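Local coordinates for protein glucose-6-phosphate 1-dehydrogenase (Kluyveromyces lactis, PDB 7E6I) that catalyses the NADP(+)-dependent oxidation of glucose 6-phosphate to 6-phosphogluconolactone, the rate-limiting first step of the oxidative pentose phosphate pathway, at residues L20-T25 and K62-K67; A205-E210 and T251-E256; E106-A109 and E115-R118; A384-P387 and N393-T396. One frame throughout, in Å; residues are numbered along the deposited sequence.

Contact 1: residues L20-T25 and K62-K67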
loop_
_atom_site.group_PDB
_atom_site.type_symbol
_atom_site.label_atom_id
_atom_site.label_comp_id
_atom_site.label_asym_id
_atom_site.label_seq_id
_atom_site.Cartn_x
_atom_site.Cartn_y
_atom_site.Cartn_z
ATOM N N LEU A 20 -6.562 6.965 13.084
ATOM C CA LEU A 20 -6.221 7.146 11.679
ATOM C C LEU A 20 -6.508 8.569 11.226
ATOM O O LEU A 20 -5.685 9.191 10.545
ATOM C CB LEU A 20 -6.995 6.151 10.823
ATOM C CG LEU A 20 -6.751 6.365 9.339
ATOM C CD1 LEU A 20 -5.324 5.964 8.984
ATOM C CD2 LEU A 20 -7.770 5.594 8.533
ATOM N N SER A 21 -7.662 9.108 11.631
ATOM C CA SER A 21 -8.064 10.445 11.216
ATOM C C SER A 21 -7.098 11.500 11.720
ATOM O O SER A 21 -6.667 12.374 10.959
ATOM C CB SER A 21 -9.472 10.751 11.719
ATOM O OG SER A 21 -9.854 12.043 11.292
ATOM N N LYS A 22 -6.745 11.442 13.008
ATOM C CA LYS A 22 -5.993 12.551 13.582
ATOM C C LYS A 22 -4.506 12.455 13.281
ATOM O O LYS A 22 -3.834 13.487 13.188
ATOM C CB LYS A 22 -6.235 12.645 15.094
ATOM C CG LYS A 22 -5.712 11.488 15.928
ATOM C CD LYS A 22 -5.862 11.803 17.432
ATOM C CE LYS A 22 -6.288 10.569 18.247
ATOM N NZ LYS A 22 -5.167 10.016 19.073
ATOM N N LYS A 23 -3.978 11.246 13.115
ATOM C CA LYS A 23 -2.553 11.079 12.862
ATOM C C LYS A 23 -2.201 10.987 11.386
ATOM O O LYS A 23 -1.026 11.158 11.039
ATOM C CB LYS A 23 -2.031 9.825 13.562
ATOM C CG LYS A 23 -2.080 9.888 15.070
ATOM C CD LYS A 23 -1.259 8.759 15.667
ATOM C CE LYS A 23 -1.804 8.345 17.015
ATOM N NZ LYS A 23 -1.444 6.942 17.344
ATOM N N LYS A 24 -3.167 10.714 10.508
ATOM C CA LYS A 24 -2.834 10.507 9.102
ATOM C C LYS A 24 -3.693 11.346 8.164
ATOM O O LYS A 24 -3.156 12.075 7.321
ATOM C CB LYS A 24 -2.952 9.027 8.741
ATOM C CG LYS A 24 -1.994 8.143 9.523
ATOM C CD LYS A 24 -0.722 7.886 8.730
ATOM C CE LYS A 24 0.330 7.165 9.559
ATOM N NZ LYS A 24 1.324 6.487 8.672
ATOM N N THR A 25 -5.020 11.256 8.290
ATOM C CA THR A 25 -5.880 11.940 7.329
ATOM C C THR A 25 -5.736 13.451 7.440
ATOM O O THR A 25 -5.432 14.132 6.450
ATOM C CB THR A 25 -7.338 11.531 7.522
ATOM O OG1 THR A 25 -7.409 10.134 7.824
ATOM C CG2 THR A 25 -8.142 11.831 6.255
ATOM N N LYS A 62 -3.765 19.004 15.786
ATOM C CA LYS A 62 -2.629 19.924 15.787
ATOM C C LYS A 62 -1.312 19.252 16.179
ATOM O O LYS A 62 -0.285 19.514 15.539
ATOM C CB LYS A 62 -2.917 21.106 16.718
ATOM C CG LYS A 62 -1.923 22.253 16.629
ATOM C CD LYS A 62 -2.520 23.546 17.186
ATOM C CE LYS A 62 -1.477 24.662 17.292
ATOM N NZ LYS A 62 -2.059 26.033 17.109
ATOM N N PRO A 63 -1.275 18.386 17.202
ATOM C CA PRO A 63 0.002 17.740 17.556
ATOM C C PRO A 63 0.567 16.855 16.473
ATOM O O PRO A 63 1.694 16.375 16.627
ATOM C CB PRO A 63 -0.345 16.917 18.801
ATOM C CG PRO A 63 -1.510 17.592 19.370
ATOM C CD PRO A 63 -2.307 18.086 18.211
ATOM N N PHE A 64 -0.164 16.615 15.388
ATOM C CA PHE A 64 0.292 15.698 14.359
ATOM C C PHE A 64 0.539 16.366 13.023
ATOM O O PHE A 64 1.163 15.746 12.151
ATOM C CB PHE A 64 -0.717 14.554 14.190
ATOM C CG PHE A 64 -0.929 13.763 15.447
ATOM C CD1 PHE A 64 0.026 12.858 15.880
ATOM C CD2 PHE A 64 -2.064 13.958 16.221
ATOM C CE1 PHE A 64 -0.163 12.136 17.053
ATOM C CE2 PHE A 64 -2.259 13.244 17.383
ATOM C CZ PHE A 64 -1.312 12.333 17.804
ATOM N N LEU A 65 0.089 17.602 12.841
ATOM C CA LEU A 65 0.449 18.347 11.649
ATOM C C LEU A 65 1.964 18.495 11.591
ATOM O O LEU A 65 2.626 18.665 12.618
ATOM C CB LEU A 65 -0.232 19.710 11.656
ATOM C CG LEU A 65 -1.726 19.746 11.996
ATOM C CD1 LEU A 65 -2.321 21.089 11.590
ATOM C CD2 LEU A 65 -2.508 18.600 11.348
ATOM N N LYS A 66 2.518 18.397 10.391
ATOM C CA LYS A 66 3.960 18.414 10.198
ATOM C C LYS A 66 4.398 19.796 9.736
ATOM O O LYS A 66 3.856 20.324 8.761
ATOM C CB LYS A 66 4.373 17.360 9.175
ATOM C CG LYS A 66 5.195 16.232 9.752
ATOM C CD LYS A 66 4.308 15.157 10.312
ATOM C CE LYS A 66 5.014 14.418 11.435
ATOM N NZ LYS A 66 4.188 13.309 11.988
ATOM N N LYS A 67 5.364 20.386 10.445
ATOM C CA LYS A 67 5.956 21.667 10.061
ATOM C C LYS A 67 7.393 21.428 9.619
ATOM O O LYS A 67 8.319 21.464 10.445
ATOM C CB LYS A 67 5.912 22.688 11.204
ATOM C CG LYS A 67 4.587 22.818 11.939
ATOM C CD LYS A 67 4.811 22.748 13.446
ATOM C CE LYS A 67 5.015 24.120 14.075
ATOM N NZ LYS A 67 5.197 24.024 15.560
#

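Contact 2: residues A205-E210 and T251-E256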
loop_
_atom_site.group_PDB
_atom_site.type_symbol
_atom_site.label_atom_id
_atom_site.label_comp_id
_atom_site.label_asym_id
_atom_site.label_seq_id
_atom_site.Cartn_x
_atom_site.Cartn_y
_atom_site.Cartn_z
ATOM N N ALA A 205 13.794 -3.963 -22.408
ATOM C CA ALA A 205 14.223 -5.000 -23.336
ATOM C C ALA A 205 14.614 -6.279 -22.621
ATOM O O ALA A 205 14.637 -7.341 -23.250
ATOM C CB ALA A 205 15.410 -4.516 -24.170
ATOM N N ALA A 206 14.926 -6.199 -21.328
ATOM C CA ALA A 206 15.402 -7.327 -20.540
ATOM C C ALA A 206 14.332 -7.873 -19.611
ATOM O O ALA A 206 14.595 -8.819 -18.864
ATOM C CB ALA A 206 16.628 -6.912 -19.714
ATOM N N TRP A 207 13.142 -7.281 -19.634
ATOM C CA TRP A 207 12.125 -7.499 -18.609
ATOM C C TRP A 207 11.198 -8.626 -19.055
ATOM O O TRP A 207 10.019 -8.428 -19.367
ATOM C CB TRP A 207 11.354 -6.216 -18.372
ATOM C CG TRP A 207 10.796 -6.085 -17.024
ATOM C CD1 TRP A 207 9.587 -6.550 -16.577
ATOM C CD2 TRP A 207 11.397 -5.405 -15.926
ATOM N NE1 TRP A 207 9.411 -6.201 -15.266
ATOM C CE2 TRP A 207 10.509 -5.498 -14.841
ATOM C CE3 TRP A 207 12.607 -4.736 -15.750
ATOM C CZ2 TRP A 207 10.794 -4.945 -13.592
ATOM C CZ3 TRP A 207 12.885 -4.181 -14.504
ATOM C CH2 TRP A 207 11.984 -4.297 -13.444
ATOM N N ASN A 208 11.758 -9.830 -19.086
ATOM C CA ASN A 208 11.055 -10.951 -19.690
ATOM C C ASN A 208 11.762 -12.225 -19.252
ATOM O O ASN A 208 12.884 -12.188 -18.733
ATOM C CB ASN A 208 11.016 -10.815 -21.226
ATOM C CG ASN A 208 12.378 -10.449 -21.805
ATOM O OD1 ASN A 208 13.371 -11.152 -21.560
ATOM N ND2 ASN A 208 12.448 -9.331 -22.538
ATOM N N LYS A 209 11.095 -13.357 -19.483
ATOM C CA LYS A 209 11.666 -14.645 -19.120
ATOM C C LYS A 209 12.977 -14.932 -19.840
ATOM O O LYS A 209 13.751 -15.778 -19.377
ATOM C CB LYS A 209 10.658 -15.757 -19.397
ATOM C CG LYS A 209 10.465 -16.075 -20.859
ATOM C CD LYS A 209 9.181 -16.865 -21.093
ATOM C CE LYS A 209 9.112 -17.347 -22.540
ATOM N NZ LYS A 209 8.852 -16.226 -23.469
ATOM N N GLU A 210 13.250 -14.264 -20.963
ATOM C CA GLU A 210 14.505 -14.513 -21.661
ATOM C C GLU A 210 15.697 -13.937 -20.908
ATOM O O GLU A 210 16.826 -14.367 -21.146
ATOM C CB GLU A 210 14.448 -13.943 -23.091
ATOM C CG GLU A 210 13.556 -14.749 -24.066
ATOM C CD GLU A 210 12.050 -14.494 -23.872
ATOM O OE1 GLU A 210 11.677 -13.393 -23.416
ATOM O OE2 GLU A 210 11.236 -15.399 -24.170
ATOM N N THR A 251 2.426 -6.646 -8.960
ATOM C CA THR A 251 1.552 -6.384 -10.089
ATOM C C THR A 251 2.112 -5.262 -10.972
ATOM O O THR A 251 2.138 -5.373 -12.206
ATOM C CB THR A 251 0.174 -6.084 -9.484
ATOM O OG1 THR A 251 -0.709 -7.166 -9.755
ATOM C CG2 THR A 251 -0.392 -4.860 -9.947
ATOM N N LEU A 252 2.630 -4.199 -10.354
ATOM C CA LEU A 252 3.262 -3.131 -11.114
ATOM C C LEU A 252 4.526 -3.604 -11.825
ATOM O O LEU A 252 4.884 -3.047 -12.867
ATOM C CB LEU A 252 3.572 -1.972 -10.185
ATOM C CG LEU A 252 2.321 -1.340 -9.586
ATOM C CD1 LEU A 252 2.670 -0.410 -8.421
ATOM C CD2 LEU A 252 1.556 -0.599 -10.687
ATOM N N LEU A 253 5.227 -4.611 -11.280
ATOM C CA LEU A 253 6.457 -5.106 -11.892
ATOM C C LEU A 253 6.215 -6.097 -13.016
ATOM O O LEU A 253 7.114 -6.311 -13.842
ATOM C CB LEU A 253 7.337 -5.796 -10.849
ATOM C CG LEU A 253 7.891 -4.938 -9.717
ATOM C CD1 LEU A 253 8.388 -5.844 -8.568
ATOM C CD2 LEU A 253 8.995 -4.011 -10.211
ATOM N N THR A 254 5.039 -6.732 -13.057
ATOM C CA THR A 254 4.797 -7.803 -14.013
ATOM C C THR A 254 3.744 -7.474 -15.065
ATOM O O THR A 254 3.662 -8.194 -16.067
ATOM C CB THR A 254 4.378 -9.096 -13.286
ATOM O OG1 THR A 254 3.217 -8.840 -12.489
ATOM C CG2 THR A 254 5.487 -9.625 -12.377
ATOM N N MET A 255 2.929 -6.432 -14.870
ATOM C CA MET A 255 1.877 -6.167 -15.847
ATOM C C MET A 255 2.468 -5.779 -17.191
ATOM O O MET A 255 3.634 -5.387 -17.295
ATOM C CB MET A 255 0.956 -5.037 -15.396
ATOM C CG MET A 255 1.640 -3.677 -15.318
ATOM S SD MET A 255 0.689 -2.445 -14.422
ATOM C CE MET A 255 0.157 -1.433 -15.817
ATOM N N GLU A 256 1.639 -5.870 -18.227
ATOM C CA GLU A 256 1.986 -5.303 -19.526
ATOM C C GLU A 256 1.716 -3.801 -19.535
ATOM O O GLU A 256 1.113 -3.236 -18.610
ATOM C CB GLU A 256 1.199 -5.963 -20.653
ATOM C CG GLU A 256 1.350 -7.479 -20.731
ATOM C CD GLU A 256 2.757 -7.922 -21.121
ATOM O OE1 GLU A 256 3.374 -7.282 -22.015
ATOM O OE2 GLU A 256 3.244 -8.918 -20.538
#

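Contact 3: residues E106-A109 and E115-R118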
loop_
_atom_site.group_PDB
_atom_site.type_symbol
_atom_site.label_atom_id
_atom_site.label_comp_id
_atom_site.label_asym_id
_atom_site.label_seq_id
_atom_site.Cartn_x
_atom_site.Cartn_y
_atom_site.Cartn_z
ATOM N N GLU A 106 -25.697 24.810 3.048
ATOM C CA GLU A 106 -25.499 26.193 3.477
ATOM C C GLU A 106 -24.214 26.764 2.897
ATOM O O GLU A 106 -24.206 27.865 2.337
ATOM C CB GLU A 106 -25.465 26.274 5.003
ATOM C CG GLU A 106 -26.813 26.500 5.650
ATOM C CD GLU A 106 -26.716 27.230 6.987
ATOM O OE1 GLU A 106 -26.246 26.626 7.983
ATOM O OE2 GLU A 106 -27.117 28.412 7.042
ATOM N N PHE A 107 -23.111 26.021 3.033
ATOM C CA PHE A 107 -21.827 26.467 2.504
ATOM C C PHE A 107 -21.847 26.526 0.983
ATOM O O PHE A 107 -21.305 27.464 0.387
ATOM C CB PHE A 107 -20.716 25.540 3.003
ATOM C CG PHE A 107 -19.395 25.727 2.305
ATOM C CD1 PHE A 107 -18.499 26.693 2.739
ATOM C CD2 PHE A 107 -19.040 24.927 1.226
ATOM C CE1 PHE A 107 -17.274 26.867 2.106
ATOM C CE2 PHE A 107 -17.822 25.098 0.585
ATOM C CZ PHE A 107 -16.937 26.071 1.029
ATOM N N GLU A 108 -22.473 25.539 0.336
ATOM C CA GLU A 108 -22.528 25.509 -1.124
ATOM C C GLU A 108 -23.461 26.567 -1.707
ATOM O O GLU A 108 -23.560 26.682 -2.935
ATOM C CB GLU A 108 -22.951 24.117 -1.606
ATOM C CG GLU A 108 -21.966 23.016 -1.229
ATOM C CD GLU A 108 -22.318 21.649 -1.821
ATOM O OE1 GLU A 108 -23.513 21.412 -2.109
ATOM O OE2 GLU A 108 -21.398 20.808 -1.986
ATOM N N ALA A 109 -24.166 27.317 -0.866
ATOM C CA ALA A 109 -24.974 28.446 -1.302
ATOM C C ALA A 109 -24.307 29.777 -1.000
ATOM O O ALA A 109 -24.331 30.677 -1.839
ATOM C CB ALA A 109 -26.350 28.395 -0.638
ATOM N N GLU A 115 -22.517 22.996 -9.016
ATOM C CA GLU A 115 -22.172 21.576 -9.043
ATOM C C GLU A 115 -21.424 21.260 -7.758
ATOM O O GLU A 115 -20.214 21.525 -7.652
ATOM C CB GLU A 115 -21.319 21.235 -10.261
ATOM C CG GLU A 115 -20.932 19.786 -10.367
ATOM C CD GLU A 115 -20.080 19.530 -11.596
ATOM O OE1 GLU A 115 -18.929 20.025 -11.645
ATOM O OE2 GLU A 115 -20.573 18.855 -12.526
ATOM N N PRO A 116 -22.105 20.718 -6.756
ATOM C CA PRO A 116 -21.405 20.308 -5.533
ATOM C C PRO A 116 -20.271 19.333 -5.841
ATOM O O PRO A 116 -20.430 18.387 -6.621
ATOM C CB PRO A 116 -22.510 19.650 -4.696
ATOM C CG PRO A 116 -23.799 20.114 -5.293
ATOM C CD PRO A 116 -23.540 20.391 -6.735
ATOM N N HIS A 117 -19.108 19.586 -5.242
ATOM C CA HIS A 117 -17.956 18.689 -5.306
ATOM C C HIS A 117 -17.668 18.212 -3.886
ATOM O O HIS A 117 -17.191 18.993 -3.054
ATOM C CB HIS A 117 -16.728 19.388 -5.880
ATOM C CG HIS A 117 -16.833 19.734 -7.332
ATOM N ND1 HIS A 117 -15.968 20.617 -7.945
ATOM C CD2 HIS A 117 -17.700 19.328 -8.291
ATOM C CE1 HIS A 117 -16.292 20.732 -9.221
ATOM N NE2 HIS A 117 -17.341 19.963 -9.457
ATOM N N ARG A 118 -17.941 16.939 -3.605
ATOM C CA ARG A 118 -17.881 16.421 -2.240
ATOM C C ARG A 118 -17.011 15.173 -2.161
ATOM O O ARG A 118 -17.233 14.199 -2.894
ATOM C CB ARG A 118 -19.291 16.109 -1.713
ATOM C CG ARG A 118 -20.242 17.289 -1.830
ATOM C CD ARG A 118 -21.632 16.948 -1.378
ATOM N NE ARG A 118 -22.530 18.093 -1.497
ATOM C CZ ARG A 118 -23.833 17.991 -1.723
ATOM N NH1 ARG A 118 -24.395 16.794 -1.855
ATOM N NH2 ARG A 118 -24.575 19.079 -1.809
HETATM O O HOH W 1 -18.948 21.875 -3.448
#

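Contact 4: residues A384-P387 and N393-T396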
loop_
_atom_site.group_PDB
_atom_site.type_symbol
_atom_site.label_atom_id
_atom_site.label_comp_id
_atom_site.label_asym_id
_atom_site.label_seq_id
_atom_site.Cartn_x
_atom_site.Cartn_y
_atom_site.Cartn_z
ATOM N N ALA A 384 32.395 -4.624 -15.830
ATOM C CA ALA A 384 33.216 -3.716 -16.611
ATOM C C ALA A 384 34.641 -4.220 -16.576
ATOM O O ALA A 384 35.063 -4.867 -15.611
ATOM C CB ALA A 384 33.141 -2.275 -16.087
ATOM N N LYS A 385 35.364 -3.935 -17.648
ATOM C CA LYS A 385 36.783 -4.230 -17.686
ATOM C C LYS A 385 37.531 -3.428 -16.623
ATOM O O LYS A 385 37.267 -2.243 -16.407
ATOM C CB LYS A 385 37.337 -3.927 -19.073
ATOM C CG LYS A 385 38.648 -4.628 -19.369
ATOM C CD LYS A 385 39.361 -3.990 -20.546
ATOM C CE LYS A 385 40.139 -2.749 -20.099
ATOM N NZ LYS A 385 41.553 -3.086 -19.827
ATOM N N THR A 386 38.458 -4.090 -15.950
ATOM C CA THR A 386 39.380 -3.388 -15.068
ATOM C C THR A 386 40.168 -2.340 -15.849
ATOM O O THR A 386 40.754 -2.661 -16.894
ATOM C CB THR A 386 40.341 -4.370 -14.414
ATOM O OG1 THR A 386 39.601 -5.477 -13.883
ATOM C CG2 THR A 386 41.096 -3.676 -13.291
ATOM N N PRO A 387 40.216 -1.096 -15.378
ATOM C CA PRO A 387 40.941 -0.047 -16.109
ATOM C C PRO A 387 42.412 -0.388 -16.289
ATOM O O PRO A 387 43.052 -0.943 -15.392
ATOM C CB PRO A 387 40.771 1.189 -15.218
ATOM C CG PRO A 387 39.629 0.870 -14.302
ATOM C CD PRO A 387 39.599 -0.605 -14.135
ATOM N N ASN A 393 37.461 -8.814 -15.361
ATOM C CA ASN A 393 36.210 -8.173 -15.019
ATOM C C ASN A 393 36.260 -7.696 -13.581
ATOM O O ASN A 393 36.804 -8.371 -12.707
ATOM C CB ASN A 393 35.036 -9.126 -15.191
ATOM C CG ASN A 393 33.701 -8.475 -14.842
ATOM O OD1 ASN A 393 33.205 -7.650 -15.591
ATOM N ND2 ASN A 393 33.113 -8.856 -13.722
ATOM N N GLN A 394 35.688 -6.538 -13.332
ATOM C CA GLN A 394 35.305 -6.207 -11.982
ATOM C C GLN A 394 33.858 -5.771 -11.985
ATOM O O GLN A 394 33.375 -5.159 -12.945
ATOM C CB GLN A 394 36.200 -5.140 -11.402
ATOM C CG GLN A 394 36.371 -3.921 -12.304
ATOM C CD GLN A 394 37.227 -2.861 -11.627
ATOM O OE1 GLN A 394 38.179 -3.172 -10.956
ATOM N NE2 GLN A 394 36.837 -1.627 -11.746
ATOM N N THR A 395 33.164 -6.143 -10.926
ATOM C CA THR A 395 31.760 -5.851 -10.810
ATOM C C THR A 395 31.599 -4.526 -10.095
ATOM O O THR A 395 32.291 -4.235 -9.119
ATOM C CB THR A 395 31.042 -6.976 -10.080
ATOM O OG1 THR A 395 31.185 -6.789 -8.678
ATOM C CG2 THR A 395 31.692 -8.267 -10.437
ATOM N N THR A 396 30.702 -3.715 -10.622
ATOM C CA THR A 396 30.509 -2.341 -10.209
ATOM C C THR A 396 29.071 -2.195 -9.743
ATOM O O THR A 396 28.153 -2.675 -10.414
ATOM C CB THR A 396 30.785 -1.414 -11.387
ATOM O OG1 THR A 396 32.166 -1.530 -11.757
ATOM C CG2 THR A 396 30.440 0.025 -11.031
#

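Contact 1: residues L20-T25 and K62-K67
A CH-pi contact at the protein surface, between Lys23 and Phe64, joins the first helix of the Rossmann-type NAD-binding domain to the loop that follows helix 54-61. The evidence is the position of Lys23 CG, which lies 3.6 Å from the centroid of the Phe64 ring and only 15° off its normal, so the lysine meets the face of the ring with a methylene. Beyond CG the lysine chain is extended, and CD runs on past the rim, 3.8 Å from Phe64 CE1. Pro63 CB lies over the opposite face, displaced toward the ring's margin, and Pro27 of helix 19-34 also touches Phe64.

Lys22 contributes from another direction. Its CG sits between the backbone N and the carbonyl carbon (chi1 66°), which brings CD to 3.9 Å from Phe64 CE2, while its ammonium group forms a salt bridge with Asp19. The aliphatic part of this lysine therefore serves the packing and its charge is engaged within the helix N-terminal region. Leu20, Ser21 and Lys22 belong to the probable NADP(+) site, assigned by similarity; Phe64 packs on Lys22, one of these residues, and on the neighbouring Lys23. No hydrogen bond crosses between the segments; the closest backbone approach to the ring residue is Lys22 O, 3.4 Å from Phe64 CB.

Contact 2: residues A205-E210 and T251-E256
The indole of Trp207 points its N-H edge at the last turn of helix 236-254, where it meets the carbonyl of Leu253. NE1 of Trp207 stands 2.7 Å from O of Leu253, the N-H...O angle is 163°, and the acceptor lies in the ring plane, so the bond is short and nearly straight at the donor. It is equally direct at the acceptor, where the C=O...N angle is 164°. Having CG anti to the backbone N (chi1 -152°) carries the ring away from its own loop toward the helix. The side chain of Leu253 meets the indole obliquely: its CD2 methyl approaches CZ2 of Trp207 at 3.9 Å, so the benzo part of the ring makes an apolar contact next to the polar one.

This is a helix C-terminus whose carbonyls are taken up by side chains. Thr254 is the last helical residue, the chain leaves helical geometry at Met255, and Leu253 O, near the helix end, receives the indole N-H. Trp328 NE1 donates to Thr254 O, and its ring meets that of Trp207 steeply inclined; Arg197 binds the carbonyls of Leu252 and Met255.

Trp207 is also the centre of an inverse gamma turn, closed by a weak 3.0 Å bond from Asn208 N to Ala206 O. The loop is tied further by Asn208, whose ND2 reaches Ala205 O at 3.0 Å from above the carbonyl plane.

Contact 3: residues E106-A109 and E115-R118
Arg118 grips the carboxylate of Glu108 side-on in a bidentate salt bridge, with NE and NH2 each taking one oxygen. NH2 of Arg118 donates to OE1 of Glu108 at 2.6 Å with an N-H...O angle of 159°; NE of Arg118 donates to OE2 of Glu108 at 3.0 Å with an angle of 158°. Both oxygens are met on their syn sides and both lie close to the guanidinium plane. The two flat groups are twisted by 19°. The donors, for their part, stand well out of the carboxylate plane. Two simultaneous bonds fix the rotation of both groups, and the pairing probably favours the ionised form of the buried glutamate.

The second polar site is a water. It accepts from the backbone N of His117 at 2.9 Å and lies 3.0 Å from OE2 of Glu108, bridging the helix side chain to the start of the strand. Pro116 has no amide hydrogen to offer; it contributes its ring instead, with CB 3.1 Å from OE2 of Glu108 and over one face of the Arg118 guanidinium, toward its rim. His117 is occupied separately: its NE2 donates to OE1 of Glu115 at 2.7 Å, on the anti side of that carboxylate, and its ring stacks with Phe5.

Backbone bonds tie Arg118 to Ile146 and Arg148 and His117 to Val10, within the parallel sheet. The salt bridge thus spans the return from helix 94-110 to strand 117-122, the second half of a beta-alpha-beta crossover of the Rossmann fold.

Contact 4: residues A384-P387 and N393-T396
Near the loop end of the beta hairpin made by strands 377-385 and 393-401, Ala384 and Gln394 form an antiparallel hydrogen-bonded pair at the edge of the large mixed sheet of the C-terminal domain. Gln394 N donates to Ala384 O at 2.9 Å and almost straight, with an N-H...O angle of 172°. The return bond, from Ala384 N to Gln394 O, is 3.1 Å long and more bent. That amide is shared, since OD1 of Asn393 also takes a weak bond from Ala384 N, while ND2 of Asn393 is bound to Asn383. Toward the loop follow the non-hydrogen-bonded pair Lys385 and Asn393, with CA atoms 4.8 Å apart, and a backbone bond between Thr386 and Glu392. The end-to-end directions of 384-387 and 393-396 differ by 104°, as the first segment bends within its length. Lys385 NZ binds the carbonyls of Thr386, Gly388 and Ala390, drawing the connecting loop together, and Thr386 OG1 bonds to Glu392 O. Gln394 reaches across to the bending 384-387 segment: with CG tucked over its own backbone (chi1 50°) its amide lies beside Thr386 and Pro387, where OE1 of Gln394 is 3.8 Å from CG2 of Thr386.

Contacts 1 and 3 both lie in the NAD-binding domain, their centres about 26 Å apart; contacts 2 and 4 lie in the C-terminal domain, centres about 28 Å apart, and no two of the four touch. Contact 1 includes residues of the NADP(+) site assigned by similarity, and the side chain of Lys23 is about 12 Å from the bound glucose 6-phosphate. Contact 2 sits at the C-terminal end of helix 236-254, which also carries the ligand-pocket residues Asp240 and His245, the latter the probable proton acceptor. Contacts 3 and 4 mark opposite extremes, their centres about 65 Å apart. Contact 4 belongs to a hairpin whose strands bear residues of the second NADP(+) site, inferred by similarity, whereas contact 3 is remote from the annotated sites.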